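Local coordinates for SusD superfamily protein (Bacteroides vulgatus, PDB 3MYV), which probably binds polysaccharide at the outer membrane, as SusD itself does in starch uptake, at residues 192-197 / 214-219; 270-275 / 309-314; 14-19 / 104-109; 70-75 / 430-435. All blocks are in the same frame, centred on the assembly; numbering follows the deposited sequence. Where two conformers were deposited one is given.

Contact 1. Residues 192-197 / 214-219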
loop_
_atom_site.group_PDB
_atom_site.type_symbol
_atom_site.label_atom_id
_atom_site.label_comp_id
_atom_site.label_asym_id
_atom_site.label_seq_id
_atom_site.Cartn_x
_atom_site.Cartn_y
_atom_site.Cartn_z
ATOM N N ALA A 192 -4.895 -11.986 -2.424
ATOM C CA ALA A 192 -3.534 -12.500 -2.607
ATOM C C ALA A 192 -3.047 -12.421 -4.056
ATOM O O ALA A 192 -1.873 -12.111 -4.294
ATOM C CB ALA A 192 -3.423 -13.975 -2.092
ATOM N N ARG A 193 -3.928 -12.722 -5.015
ATOM C CA ARG A 193 -3.584 -12.573 -6.434
ATOM C C ARG A 193 -3.415 -11.094 -6.811
ATOM O O ARG A 193 -2.522 -10.756 -7.572
ATOM C CB ARG A 193 -4.646 -13.232 -7.341
ATOM C CG ARG A 193 -4.778 -14.759 -7.125
ATOM C CD ARG A 193 -6.030 -15.291 -7.801
ATOM N NE ARG A 193 -5.917 -15.258 -9.253
ATOM C CZ ARG A 193 -6.942 -15.282 -10.091
ATOM N NH1 ARG A 193 -8.208 -15.248 -9.643
ATOM N NH2 ARG A 193 -6.707 -15.315 -11.387
ATOM N N ALA A 194 -4.247 -10.211 -6.258
ATOM C CA ALA A 194 -4.099 -8.786 -6.534
ATOM C C ALA A 194 -2.719 -8.304 -6.040
ATOM O O ALA A 194 -2.011 -7.576 -6.746
ATOM C CB ALA A 194 -5.259 -7.974 -5.897
ATOM N N LEU A 195 -2.334 -8.728 -4.831
ATOM C CA LEU A 195 -1.053 -8.331 -4.253
ATOM C C LEU A 195 0.117 -8.866 -5.113
ATOM O O LEU A 195 1.088 -8.144 -5.386
ATOM C CB LEU A 195 -0.946 -8.828 -2.797
ATOM C CG LEU A 195 0.342 -8.545 -2.031
ATOM C CD1 LEU A 195 0.686 -7.068 -2.007
ATOM C CD2 LEU A 195 0.293 -9.111 -0.597
ATOM N N LEU A 196 0.003 -10.122 -5.528
ATOM C CA LEU A 196 1.011 -10.771 -6.390
ATOM C C LEU A 196 1.171 -10.035 -7.725
ATOM O O LEU A 196 2.290 -9.901 -8.230
ATOM C CB LEU A 196 0.632 -12.238 -6.631
ATOM C CG LEU A 196 1.615 -13.091 -7.446
ATOM C CD1 LEU A 196 3.010 -13.007 -6.824
ATOM C CD2 LEU A 196 1.167 -14.542 -7.597
ATOM N N ALA A 197 0.054 -9.580 -8.326
ATOM C CA ALA A 197 0.153 -8.807 -9.575
ATOM C C ALA A 197 0.939 -7.525 -9.312
ATOM O O ALA A 197 1.783 -7.151 -10.132
ATOM C CB ALA A 197 -1.209 -8.492 -10.158
ATOM N N ASP A 214 -4.942 -9.354 -15.733
ATOM C CA ASP A 214 -5.977 -9.640 -16.737
ATOM C C ASP A 214 -6.896 -10.781 -16.287
ATOM O O ASP A 214 -8.124 -10.678 -16.393
ATOM C CB ASP A 214 -5.290 -9.975 -18.072
ATOM C CG ASP A 214 -6.285 -10.358 -19.171
ATOM O OD1 ASP A 214 -7.083 -9.507 -19.611
ATOM O OD2 ASP A 214 -6.251 -11.525 -19.561
ATOM N N GLN A 215 -6.319 -11.883 -15.789
ATOM C CA GLN A 215 -7.140 -13.040 -15.445
ATOM C C GLN A 215 -7.961 -12.755 -14.204
ATOM O O GLN A 215 -9.092 -13.238 -14.082
ATOM C CB GLN A 215 -6.289 -14.298 -15.218
ATOM C CG GLN A 215 -7.140 -15.575 -15.105
ATOM C CD GLN A 215 -7.954 -15.838 -16.362
ATOM O OE1 GLN A 215 -7.397 -15.960 -17.456
ATOM N NE2 GLN A 215 -9.267 -15.917 -16.219
ATOM N N LEU A 216 -7.383 -11.986 -13.276
ATOM C CA LEU A 216 -8.060 -11.622 -12.033
ATOM C C LEU A 216 -9.278 -10.755 -12.339
ATOM O O LEU A 216 -10.354 -10.929 -11.735
ATOM C CB LEU A 216 -7.062 -10.885 -11.094
ATOM C CG LEU A 216 -7.547 -10.436 -9.714
ATOM C CD1 LEU A 216 -8.094 -11.606 -8.940
ATOM C CD2 LEU A 216 -6.399 -9.751 -8.907
ATOM N N ILE A 217 -9.125 -9.810 -13.265
ATOM C CA ILE A 217 -10.251 -8.969 -13.689
ATOM C C ILE A 217 -11.329 -9.823 -14.345
ATOM O O ILE A 217 -12.528 -9.664 -14.057
ATOM C CB ILE A 217 -9.800 -7.860 -14.655
ATOM C CG1 ILE A 217 -8.920 -6.827 -13.925
ATOM C CG2 ILE A 217 -10.969 -7.152 -15.270
ATOM C CD1 ILE A 217 -8.095 -5.993 -14.885
ATOM N N LYS A 218 -10.899 -10.754 -15.203
ATOM C CA LYS A 218 -11.842 -11.640 -15.867
ATOM C C LYS A 218 -12.595 -12.501 -14.854
ATOM O O LYS A 218 -13.830 -12.648 -14.961
ATOM C CB LYS A 218 -11.146 -12.503 -16.899
ATOM C CG LYS A 218 -10.705 -11.735 -18.135
ATOM C CD LYS A 218 -9.793 -12.559 -18.986
ATOM C CE LYS A 218 -9.593 -11.955 -20.354
ATOM N NZ LYS A 218 -8.395 -12.633 -20.979
ATOM N N ASP A 219 -11.865 -13.027 -13.863
ATOM C CA ASP A 219 -12.471 -13.858 -12.822
ATOM C C ASP A 219 -13.448 -13.058 -11.947
ATOM O O ASP A 219 -14.516 -13.564 -11.593
ATOM C CB ASP A 219 -11.414 -14.529 -11.936
ATOM C CG ASP A 219 -10.535 -15.514 -12.694
ATOM O OD1 ASP A 219 -10.894 -15.922 -13.839
ATOM O OD2 ASP A 219 -9.456 -15.854 -12.154
#
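The guanidinium of Arg193 lies over Leu216, whose CD1 sits 3.6 Å above the guanidinium plane and off toward its rim, with Arg193 NH1 the nearest atom of the group to that methyl. The two side chains run antiparallel alongside one another, and one face of the cation rests on the leucine methyl. At the edge it meets the carboxylate of Asp219 end-on: NH1 and NH2 of Arg193 both go to Asp219 OD2, each at 2.9 Å. The bonds are bent, with both N-H...O angles near 142°, as expected when two donors converge on a single oxygen. The other oxygen, Asp219 OD1, takes Gln215 NE2 at 2.9 Å from above the carboxylate plane, one turn back on the same helix. An alanine at Asp219 would probably leave the Arg193 cation without its anion in this pair and Gln215 NE2 without its acceptor, setting both groups freer to turn. With CG anti to the backbone N (chi1 -179°), Leu216 extends toward 192-197, where its CD2 comes 3.4 Å from Ala194 CA. Segments 192-197 and 214-219, on helices 189-202 and 206-223, run antiparallel at 153°, their axes 10.3 Å apart, in a helical hairpin consistent with the TPR-like part of SusD proteins. Val337 of helix 334-348 packs on Ala194 and Leu216, while Val175 of helix 160-177 touches Arg193.

Contact 2. Residues 270-275 / 309-314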
loop_
_atom_site.group_PDB
_atom_site.type_symbol
_atom_site.label_atom_id
_atom_site.label_comp_id
_atom_site.label_asym_id
_atom_site.label_seq_id
_atom_site.Cartn_x
_atom_site.Cartn_y
_atom_site.Cartn_z
ATOM N N ASN A 270 -8.430 14.338 8.072
ATOM C CA ASN A 270 -9.650 15.151 8.111
ATOM C C ASN A 270 -9.382 16.547 8.678
ATOM O O ASN A 270 -8.767 16.704 9.735
ATOM C CB ASN A 270 -10.713 14.429 8.936
ATOM C CG ASN A 270 -12.075 14.962 8.712
ATOM O OD1 ASN A 270 -12.435 16.036 9.217
ATOM N ND2 ASN A 270 -12.908 14.183 7.992
ATOM N N TRP A 271 -9.898 17.552 7.983
ATOM C CA TRP A 271 -9.713 18.951 8.359
ATOM C C TRP A 271 -10.223 19.198 9.781
ATOM O O TRP A 271 -9.622 19.961 10.544
ATOM C CB TRP A 271 -10.467 19.857 7.372
ATOM C CG TRP A 271 -10.408 21.312 7.696
ATOM C CD1 TRP A 271 -11.262 22.012 8.490
ATOM C CD2 TRP A 271 -9.413 22.240 7.256
ATOM N NE1 TRP A 271 -10.863 23.312 8.579
ATOM C CE2 TRP A 271 -9.735 23.487 7.820
ATOM C CE3 TRP A 271 -8.274 22.134 6.431
ATOM C CZ2 TRP A 271 -8.967 24.629 7.596
ATOM C CZ3 TRP A 271 -7.514 23.270 6.200
ATOM C CH2 TRP A 271 -7.862 24.499 6.780
ATOM N N TYR A 272 -11.326 18.526 10.104
ATOM C CA TYR A 272 -12.000 18.663 11.401
ATOM C C TYR A 272 -11.449 17.735 12.488
ATOM O O TYR A 272 -11.899 17.799 13.640
ATOM C CB TYR A 272 -13.487 18.428 11.214
ATOM C CG TYR A 272 -14.037 19.415 10.217
ATOM C CD1 TYR A 272 -14.285 20.730 10.588
ATOM C CD2 TYR A 272 -14.219 19.047 8.886
ATOM C CE1 TYR A 272 -14.722 21.676 9.660
ATOM C CE2 TYR A 272 -14.678 19.963 7.944
ATOM C CZ TYR A 272 -14.934 21.270 8.336
ATOM O OH TYR A 272 -15.360 22.165 7.397
ATOM N N GLY A 273 -10.506 16.874 12.101
ATOM C CA GLY A 273 -9.835 15.927 13.004
ATOM C C GLY A 273 -8.484 16.509 13.398
ATOM O O GLY A 273 -8.422 17.584 13.976
ATOM N N TYR A 274 -7.390 15.844 13.036
ATOM C CA TYR A 274 -6.087 16.384 13.396
ATOM C C TYR A 274 -5.402 17.170 12.268
ATOM O O TYR A 274 -4.303 17.702 12.448
ATOM C CB TYR A 274 -5.190 15.296 14.007
ATOM C CG TYR A 274 -5.204 15.292 15.529
ATOM C CD1 TYR A 274 -4.907 16.445 16.243
ATOM C CD2 TYR A 274 -5.497 14.136 16.256
ATOM C CE1 TYR A 274 -4.905 16.464 17.634
ATOM C CE2 TYR A 274 -5.473 14.140 17.656
ATOM C CZ TYR A 274 -5.179 15.311 18.341
ATOM O OH TYR A 274 -5.169 15.366 19.720
ATOM N N GLN A 275 -6.041 17.258 11.103
ATOM C CA GLN A 275 -5.625 18.216 10.069
ATOM C C GLN A 275 -4.137 18.115 9.729
ATOM O O GLN A 275 -3.458 19.125 9.614
ATOM C CB GLN A 275 -5.995 19.629 10.530
ATOM C CG GLN A 275 -6.118 20.719 9.456
ATOM C CD GLN A 275 -6.459 22.052 10.085
ATOM O OE1 GLN A 275 -5.580 22.772 10.550
ATOM N NE2 GLN A 275 -7.752 22.362 10.164
ATOM N N VAL A 309 -6.523 26.098 0.323
ATOM C CA VAL A 309 -5.970 24.745 0.227
ATOM C C VAL A 309 -7.118 23.758 0.062
ATOM O O VAL A 309 -8.289 24.107 0.249
ATOM C CB VAL A 309 -5.112 24.337 1.451
ATOM C CG1 VAL A 309 -3.971 25.349 1.631
ATOM C CG2 VAL A 309 -5.979 24.199 2.735
ATOM N N TRP A 310 -6.768 22.531 -0.297
ATOM C CA TRP A 310 -7.751 21.471 -0.427
ATOM C C TRP A 310 -7.286 20.259 0.385
ATOM O O TRP A 310 -6.113 19.846 0.319
ATOM C CB TRP A 310 -7.939 21.075 -1.886
ATOM C CG TRP A 310 -8.582 22.131 -2.743
ATOM C CD1 TRP A 310 -9.901 22.229 -3.079
ATOM C CD2 TRP A 310 -7.921 23.221 -3.392
ATOM N NE1 TRP A 310 -10.108 23.327 -3.876
ATOM C CE2 TRP A 310 -8.908 23.949 -4.092
ATOM C CE3 TRP A 310 -6.592 23.655 -3.445
ATOM C CZ2 TRP A 310 -8.612 25.077 -4.835
ATOM C CZ3 TRP A 310 -6.296 24.790 -4.182
ATOM C CH2 TRP A 310 -7.303 25.485 -4.874
ATOM N N TRP A 311 -8.230 19.680 1.129
ATOM C CA TRP A 311 -7.957 18.469 1.884
ATOM C C TRP A 311 -8.721 17.334 1.248
ATOM O O TRP A 311 -9.637 17.546 0.460
ATOM C CB TRP A 311 -8.281 18.632 3.384
ATOM C CG TRP A 311 -9.684 18.891 3.792
ATOM C CD1 TRP A 311 -10.309 20.113 3.817
ATOM C CD2 TRP A 311 -10.643 17.947 4.305
ATOM N NE1 TRP A 311 -11.586 19.977 4.296
ATOM C CE2 TRP A 311 -11.808 18.659 4.610
ATOM C CE3 TRP A 311 -10.621 16.562 4.527
ATOM C CZ2 TRP A 311 -12.974 18.032 5.099
ATOM C CZ3 TRP A 311 -11.745 15.956 5.035
ATOM C CH2 TRP A 311 -12.911 16.681 5.313
ATOM N N LEU A 312 -8.293 16.122 1.561
ATOM C CA LEU A 312 -8.787 14.942 0.891
ATOM C C LEU A 312 -9.829 14.285 1.790
ATOM O O LEU A 312 -9.517 13.778 2.862
ATOM C CB LEU A 312 -7.681 13.930 0.607
ATOM C CG LEU A 312 -8.143 12.663 -0.126
ATOM C CD1 LEU A 312 -8.650 13.010 -1.528
ATOM C CD2 LEU A 312 -6.977 11.618 -0.171
ATOM N N TYR A 313 -11.052 14.265 1.304
ATOM C CA TYR A 313 -12.136 13.663 2.012
ATOM C C TYR A 313 -12.515 12.326 1.360
ATOM O O TYR A 313 -13.623 12.104 0.852
ATOM C CB TYR A 313 -13.283 14.661 2.083
ATOM C CG TYR A 313 -14.373 14.286 3.047
ATOM C CD1 TYR A 313 -14.100 13.528 4.198
ATOM C CD2 TYR A 313 -15.671 14.723 2.846
ATOM C CE1 TYR A 313 -15.084 13.226 5.095
ATOM C CE2 TYR A 313 -16.695 14.391 3.756
ATOM C CZ TYR A 313 -16.381 13.642 4.860
ATOM O OH TYR A 313 -17.368 13.332 5.768
ATOM N N LYS A 314 -11.553 11.419 1.410
ATOM C CA LYS A 314 -11.712 10.083 0.883
ATOM C C LYS A 314 -12.147 9.093 1.964
ATOM O O LYS A 314 -12.755 8.082 1.647
ATOM C CB LYS A 314 -10.422 9.636 0.167
ATOM C CG LYS A 314 -10.462 8.222 -0.347
ATOM C CD LYS A 314 -9.256 7.879 -1.206
ATOM C CE LYS A 314 -9.497 8.044 -2.669
ATOM N NZ LYS A 314 -8.337 7.618 -3.594
HETATM O O HOH W 1 -15.794 14.690 8.112
HETATM O O HOH W 2 -13.604 21.973 4.909
#
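Trp271 sets its CB on the indole of Trp311, and the contact can be followed outward from there. That carbon lies 3.3 Å from the centroid of the five-membered ring of Trp311 and 14° off its normal, a CH-pi contact over the face. Trp271 CG is still near Trp311 NE1, and CE3 is near Trp311 CD1. The two five-membered rings are 27° from parallel but slid so far that they barely overlap, their centroids 5.1 Å apart. Farther out, Trp271 CZ3 reaches Val309 CG2 at 3.9 Å. Within the loop, Gln275 NE2 sits 3.2 Å above the centre of the Trp271 ring, and Trp271 CD1 3.6 Å above that of Tyr272. The benzo end of Trp311 runs alongside Asn270, with Trp311 CZ3 3.6 Å from Asn270 ND2, while Tyr272 CE2 meets Trp311 CZ2. A type I turn from Asn270 to Gly273 and an Asx turn, Tyr272 N to Asn270 OD1 at 2.9 Å, shape the loop. It packs on strand 307-312 of a two-stranded antiparallel hairpin, whose other strand contributes Asn302 beside Trp271. No direct hydrogen bond joins the segments; one water accepts from Trp311 NE1 at 2.9 Å and also bonds Tyr272 OH. The chemistry is thus aromatic and dispersive in the middle: the Trp311 N-H and Asn270 ND2 each give a hydrogen bond to water, while Asn270 OD1 is used within its own loop.

Contact 3. Residues 14-19 / 104-109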
loop_
_atom_site.group_PDB
_atom_site.type_symbol
_atom_site.label_atom_id
_atom_site.label_comp_id
_atom_site.label_asym_id
_atom_site.label_seq_id
_atom_site.Cartn_x
_atom_site.Cartn_y
_atom_site.Cartn_z
ATOM N N THR A 14 -9.525 -24.041 14.784
ATOM C CA THR A 14 -10.086 -22.811 15.361
ATOM C C THR A 14 -8.980 -21.970 16.031
ATOM O O THR A 14 -8.892 -20.765 15.806
ATOM C CB THR A 14 -11.255 -23.119 16.307
ATOM O OG1 THR A 14 -12.365 -23.570 15.520
ATOM C CG2 THR A 14 -11.693 -21.880 17.087
ATOM N N ASP A 15 -8.105 -22.613 16.805
ATOM C CA ASP A 15 -6.965 -21.910 17.375
ATOM C C ASP A 15 -6.151 -21.243 16.278
ATOM O O ASP A 15 -5.681 -20.118 16.464
ATOM C CB ASP A 15 -6.031 -22.835 18.174
ATOM C CG ASP A 15 -6.669 -23.386 19.434
ATOM O OD1 ASP A 15 -7.598 -22.760 19.978
ATOM O OD2 ASP A 15 -6.226 -24.463 19.873
ATOM N N VAL A 16 -5.962 -21.943 15.153
ATOM C CA VAL A 16 -5.172 -21.381 14.059
ATOM C C VAL A 16 -5.873 -20.161 13.478
ATOM O O VAL A 16 -5.221 -19.143 13.226
ATOM C CB VAL A 16 -4.846 -22.389 12.951
ATOM C CG1 VAL A 16 -4.098 -21.693 11.813
ATOM C CG2 VAL A 16 -3.979 -23.565 13.552
ATOM N N ASP A 17 -7.187 -20.262 13.286
ATOM C CA ASP A 17 -7.976 -19.149 12.720
ATOM C C ASP A 17 -7.814 -17.913 13.611
ATOM O O ASP A 17 -7.611 -16.793 13.115
ATOM C CB ASP A 17 -9.447 -19.569 12.562
ATOM C CG ASP A 17 -10.279 -18.569 11.782
ATOM O OD1 ASP A 17 -9.727 -17.827 10.945
ATOM O OD2 ASP A 17 -11.514 -18.525 11.987
ATOM N N ASN A 18 -7.893 -18.124 14.926
ATOM C CA ASN A 18 -7.723 -17.040 15.902
ATOM C C ASN A 18 -6.340 -16.428 15.881
ATOM O O ASN A 18 -6.207 -15.200 15.974
ATOM C CB ASN A 18 -8.057 -17.515 17.319
ATOM C CG ASN A 18 -9.537 -17.851 17.487
ATOM O OD1 ASN A 18 -10.403 -17.296 16.803
ATOM N ND2 ASN A 18 -9.824 -18.774 18.385
ATOM N N ALA A 19 -5.311 -17.265 15.744
ATOM C CA ALA A 19 -3.943 -16.765 15.631
ATOM C C ALA A 19 -3.821 -15.894 14.371
ATOM O O ALA A 19 -3.224 -14.808 14.401
ATOM C CB ALA A 19 -2.931 -17.935 15.586
ATOM N N LYS A 104 -9.077 -28.781 4.809
ATOM C CA LYS A 104 -9.155 -27.834 3.713
ATOM C C LYS A 104 -8.999 -26.424 4.287
ATOM O O LYS A 104 -8.236 -25.617 3.763
ATOM C CB LYS A 104 -10.472 -27.972 2.945
ATOM C CG LYS A 104 -10.568 -27.066 1.714
ATOM C CD LYS A 104 -11.843 -27.314 0.891
ATOM C CE LYS A 104 -11.896 -26.374 -0.313
ATOM N NZ LYS A 104 -13.148 -26.484 -1.116
ATOM N N LYS A 105 -9.709 -26.152 5.378
ATOM C CA LYS A 105 -9.627 -24.861 6.046
ATOM C C LYS A 105 -8.226 -24.596 6.612
ATOM O O LYS A 105 -7.717 -23.482 6.494
ATOM C CB LYS A 105 -10.695 -24.735 7.139
ATOM C CG LYS A 105 -10.718 -23.345 7.762
ATOM C CD LYS A 105 -11.798 -23.153 8.815
ATOM C CE LYS A 105 -11.698 -21.734 9.387
ATOM N NZ LYS A 105 -12.582 -21.511 10.566
ATOM N N LEU A 106 -7.593 -25.616 7.193
ATOM C CA LEU A 106 -6.234 -25.458 7.723
ATOM C C LEU A 106 -5.289 -25.043 6.602
ATOM O O LEU A 106 -4.430 -24.201 6.802
ATOM C CB LEU A 106 -5.716 -26.732 8.421
ATOM C CG LEU A 106 -4.313 -26.650 9.043
ATOM C CD1 LEU A 106 -4.267 -25.542 10.066
ATOM C CD2 LEU A 106 -3.892 -28.008 9.666
ATOM N N ASN A 107 -5.461 -25.650 5.436
ATOM C CA ASN A 107 -4.662 -25.316 4.266
ATOM C C ASN A 107 -4.903 -23.865 3.826
ATOM O O ASN A 107 -3.964 -23.172 3.446
ATOM C CB ASN A 107 -4.959 -26.282 3.110
ATOM C CG ASN A 107 -3.696 -26.814 2.461
ATOM O OD1 ASN A 107 -2.611 -26.753 3.046
ATOM N ND2 ASN A 107 -3.831 -27.349 1.258
ATOM N N ALA A 108 -6.163 -23.432 3.869
ATOM C CA ALA A 108 -6.520 -22.039 3.549
ATOM C C ALA A 108 -5.844 -21.063 4.524
ATOM O O ALA A 108 -5.307 -20.008 4.131
ATOM C CB ALA A 108 -8.035 -21.869 3.590
ATOM N N LEU A 109 -5.874 -21.418 5.799
ATOM C CA LEU A 109 -5.240 -20.607 6.836
ATOM C C LEU A 109 -3.713 -20.570 6.678
ATOM O O LEU A 109 -3.085 -19.519 6.863
ATOM C CB LEU A 109 -5.653 -21.081 8.220
ATOM C CG LEU A 109 -7.114 -20.809 8.577
ATOM C CD1 LEU A 109 -7.539 -21.604 9.854
ATOM C CD2 LEU A 109 -7.362 -19.322 8.768
HETATM O O HOH W 3 -12.096 -23.287 12.341
#
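Lys105 NZ is held by a water at 2.6 Å, which accepts from it and also bonds Thr14 OG1, bridging the two helices. The same ammonium makes only a weak, long salt bridge to Asp17, with NZ 3.5 Å from OD2. The extended lysine chain runs roughly perpendicular to the aspartate. The stronger partner of Asp17 is Arg186, which forms a salt bridge with OD1 from a loop outside both helices. With CG anti to the backbone N (chi1 -171°), Asp17 brings that carbon to 3.9 Å from Lys105 NZ. Beyond it, Asp17 OD1 lies 3.5 Å from Leu109 CD2. An alanine at Asp17 would probably leave Arg186 and Lys105 without this shared carboxylate between them. Segments 14-19 and 104-109, on helices 13-27 and 103-128, run nearly parallel at 21° with axes 10.0 Å apart, in the N-terminal part of the helical SusD fold. Beside these polar groups, Val16 spreads its two methyls over different leucines: CG1 is 4.0 Å from Leu109 CD1, and CG2 equally far from Leu106 CD1. Val16 and Leu109 lie alongside with opposite directions, whereas Leu106 stands nearly square to Val16. Ile93 of helix 77-94 touches both Val16 and Leu106.

Contact 4. Residues 70-75 / 430-435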
loop_
_atom_site.group_PDB
_atom_site.type_symbol
_atom_site.label_atom_id
_atom_site.label_comp_id
_atom_site.label_asym_id
_atom_site.label_seq_id
_atom_site.Cartn_x
_atom_site.Cartn_y
_atom_site.Cartn_z
ATOM N N LEU A 70 13.316 6.844 13.803
ATOM C CA LEU A 70 12.916 6.685 12.390
ATOM C C LEU A 70 11.851 7.708 11.992
ATOM O O LEU A 70 11.848 8.135 10.856
ATOM C CB LEU A 70 12.484 5.273 12.038
ATOM C CG LEU A 70 13.570 4.332 11.502
ATOM C CD1 LEU A 70 14.783 4.178 12.458
ATOM C CD2 LEU A 70 12.971 2.982 11.145
ATOM N N ASN A 71 10.979 8.117 12.913
ATOM C CA ASN A 71 9.914 9.074 12.602
ATOM C C ASN A 71 9.088 8.550 11.431
ATOM O O ASN A 71 8.765 9.287 10.487
ATOM C CB ASN A 71 10.461 10.477 12.294
ATOM C CG ASN A 71 11.318 11.057 13.426
ATOM O OD1 ASN A 71 11.125 10.730 14.582
ATOM N ND2 ASN A 71 12.240 11.952 13.083
ATOM N N ALA A 72 8.723 7.273 11.523
ATOM C CA ALA A 72 7.948 6.608 10.485
ATOM C C ALA A 72 7.028 5.565 11.106
ATOM O O ALA A 72 6.985 4.417 10.673
ATOM C CB ALA A 72 8.883 5.975 9.407
ATOM N N GLY A 73 6.284 5.976 12.125
ATOM C CA GLY A 73 5.365 5.074 12.791
ATOM C C GLY A 73 6.099 3.871 13.375
ATOM O O GLY A 73 7.060 4.039 14.111
ATOM N N SER A 74 5.639 2.670 13.028
ATOM C CA SER A 74 6.294 1.392 13.401
ATOM C C SER A 74 6.652 0.537 12.179
ATOM O O SER A 74 6.558 -0.716 12.196
ATOM C CB SER A 74 5.353 0.609 14.305
ATOM O OG SER A 74 5.141 1.342 15.496
ATOM N N LEU A 75 7.072 1.208 11.119
ATOM C CA LEU A 75 7.233 0.551 9.812
ATOM C C LEU A 75 8.398 -0.441 9.803
ATOM O O LEU A 75 8.488 -1.267 8.906
ATOM C CB LEU A 75 7.355 1.589 8.687
ATOM C CG LEU A 75 6.059 2.353 8.338
ATOM C CD1 LEU A 75 6.243 3.367 7.127
ATOM C CD2 LEU A 75 4.935 1.362 8.073
ATOM N N CYS A 430 15.411 8.152 0.238
ATOM C CA CYS A 430 14.326 7.393 -0.412
ATOM C C CYS A 430 14.114 6.017 0.208
ATOM O O CYS A 430 13.162 5.306 -0.145
ATOM C CB CYS A 430 14.502 7.284 -1.941
ATOM S SG CYS A 430 15.710 6.007 -2.500
ATOM N N VAL A 431 14.987 5.660 1.152
ATOM C CA VAL A 431 14.779 4.568 2.084
ATOM C C VAL A 431 14.913 5.082 3.504
ATOM O O VAL A 431 15.590 6.091 3.751
ATOM C CB VAL A 431 15.786 3.409 1.873
ATOM C CG1 VAL A 431 15.532 2.722 0.516
ATOM C CG2 VAL A 431 17.243 3.904 1.977
ATOM N N LEU A 432 14.244 4.396 4.427
ATOM C CA LEU A 432 14.401 4.681 5.859
ATOM C C LEU A 432 15.712 4.134 6.373
ATOM O O LEU A 432 16.275 3.186 5.785
ATOM C CB LEU A 432 13.273 4.047 6.664
ATOM C CG LEU A 432 11.892 4.667 6.509
ATOM C CD1 LEU A 432 10.876 3.739 7.129
ATOM C CD2 LEU A 432 11.770 6.096 7.095
ATOM N N PRO A 433 16.236 4.736 7.459
ATOM C CA PRO A 433 17.426 4.132 8.044
ATOM C C PRO A 433 17.096 2.884 8.888
ATOM O O PRO A 433 15.983 2.741 9.422
ATOM C CB PRO A 433 17.971 5.247 8.920
ATOM C CG PRO A 433 16.707 5.932 9.423
ATOM C CD PRO A 433 15.773 5.901 8.234
ATOM N N ILE A 434 18.068 1.985 8.971
ATOM C CA ILE A 434 18.031 0.864 9.891
ATOM C C ILE A 434 18.056 1.447 11.325
ATOM O O ILE A 434 18.910 2.302 11.619
ATOM C CB ILE A 434 19.250 -0.099 9.666
ATOM C CG1 ILE A 434 19.338 -0.611 8.210
ATOM C CG2 ILE A 434 19.196 -1.269 10.672
ATOM C CD1 ILE A 434 18.127 -1.369 7.695
ATOM N N PRO A 435 17.132 1.020 12.200
ATOM C CA PRO A 435 17.119 1.533 13.579
ATOM C C PRO A 435 18.426 1.256 14.301
ATOM O O PRO A 435 18.969 0.145 14.210
ATOM C CB PRO A 435 15.974 0.763 14.249
ATOM C CG PRO A 435 15.108 0.327 13.107
ATOM C CD PRO A 435 15.993 0.117 11.944
#
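Leu70 and Pro433 pass alongside one another, pointing opposite ways, and the forked end of the leucine is set against the backbone as well as the ring. Its CD2 is 3.5 Å from Pro433 O, and CG and CD1 stay nearly as close to that oxygen, so three carbons of Leu70 abut the same carbonyl oxygen. Leu70 CD1 also touches Pro433 CG at 4.0 Å. Against Pro435 the same leucine lies at an oblique angle: both methyls are 3.9 Å from Pro435 CG, and CD1 comes to 3.7 Å from Pro435 CA. Two irregular loops meet here, one leading to helix 77-94, the other to helix 438-441, so the contact joins the N-terminal starch-binding-associating family region to the C-terminal RagB/SusD region. No hydrogen bond crosses between them. In Leu432, CG anti to the carbonyl carbon (chi1 -71°) is directed toward the 70-75 loop, and the methyls beyond it meet Ala72, with Leu432 CD2 3.7 Å from Ala72 CB and CD1 almost as near. Leu75 CB is a looser neighbour, 4.4 Å from Leu432 CD1. Phe128 of helix 103-128 packs against both Leu70 and Leu432, and Tyr40 of helix 36-43 touches Leu75 and Leu432.

How the contacts relate
From the N terminus, helix 13-27 opens contact 3, and the loop 70-75 opens contact 4 before helix 103-128 closes contact 3, so these two cross along the chain. Contact 1 then closes a short hairpin between helices 189-202 and 206-223, and contact 2 follows in series, joining the loop 270-275 to the strand 307-312. Both are nested inside the long loop that contact 4 closes only at 430-435, with 354 residues between its segments. Contact 4 thereby brings the approaches to helices 77-94 and 438-441 together. None of the four touch: even the nearest pair, contacts 1 and 3, keeps about 9 Å between nearest atoms, and contacts 2 and 3 have centres about 40 Å apart.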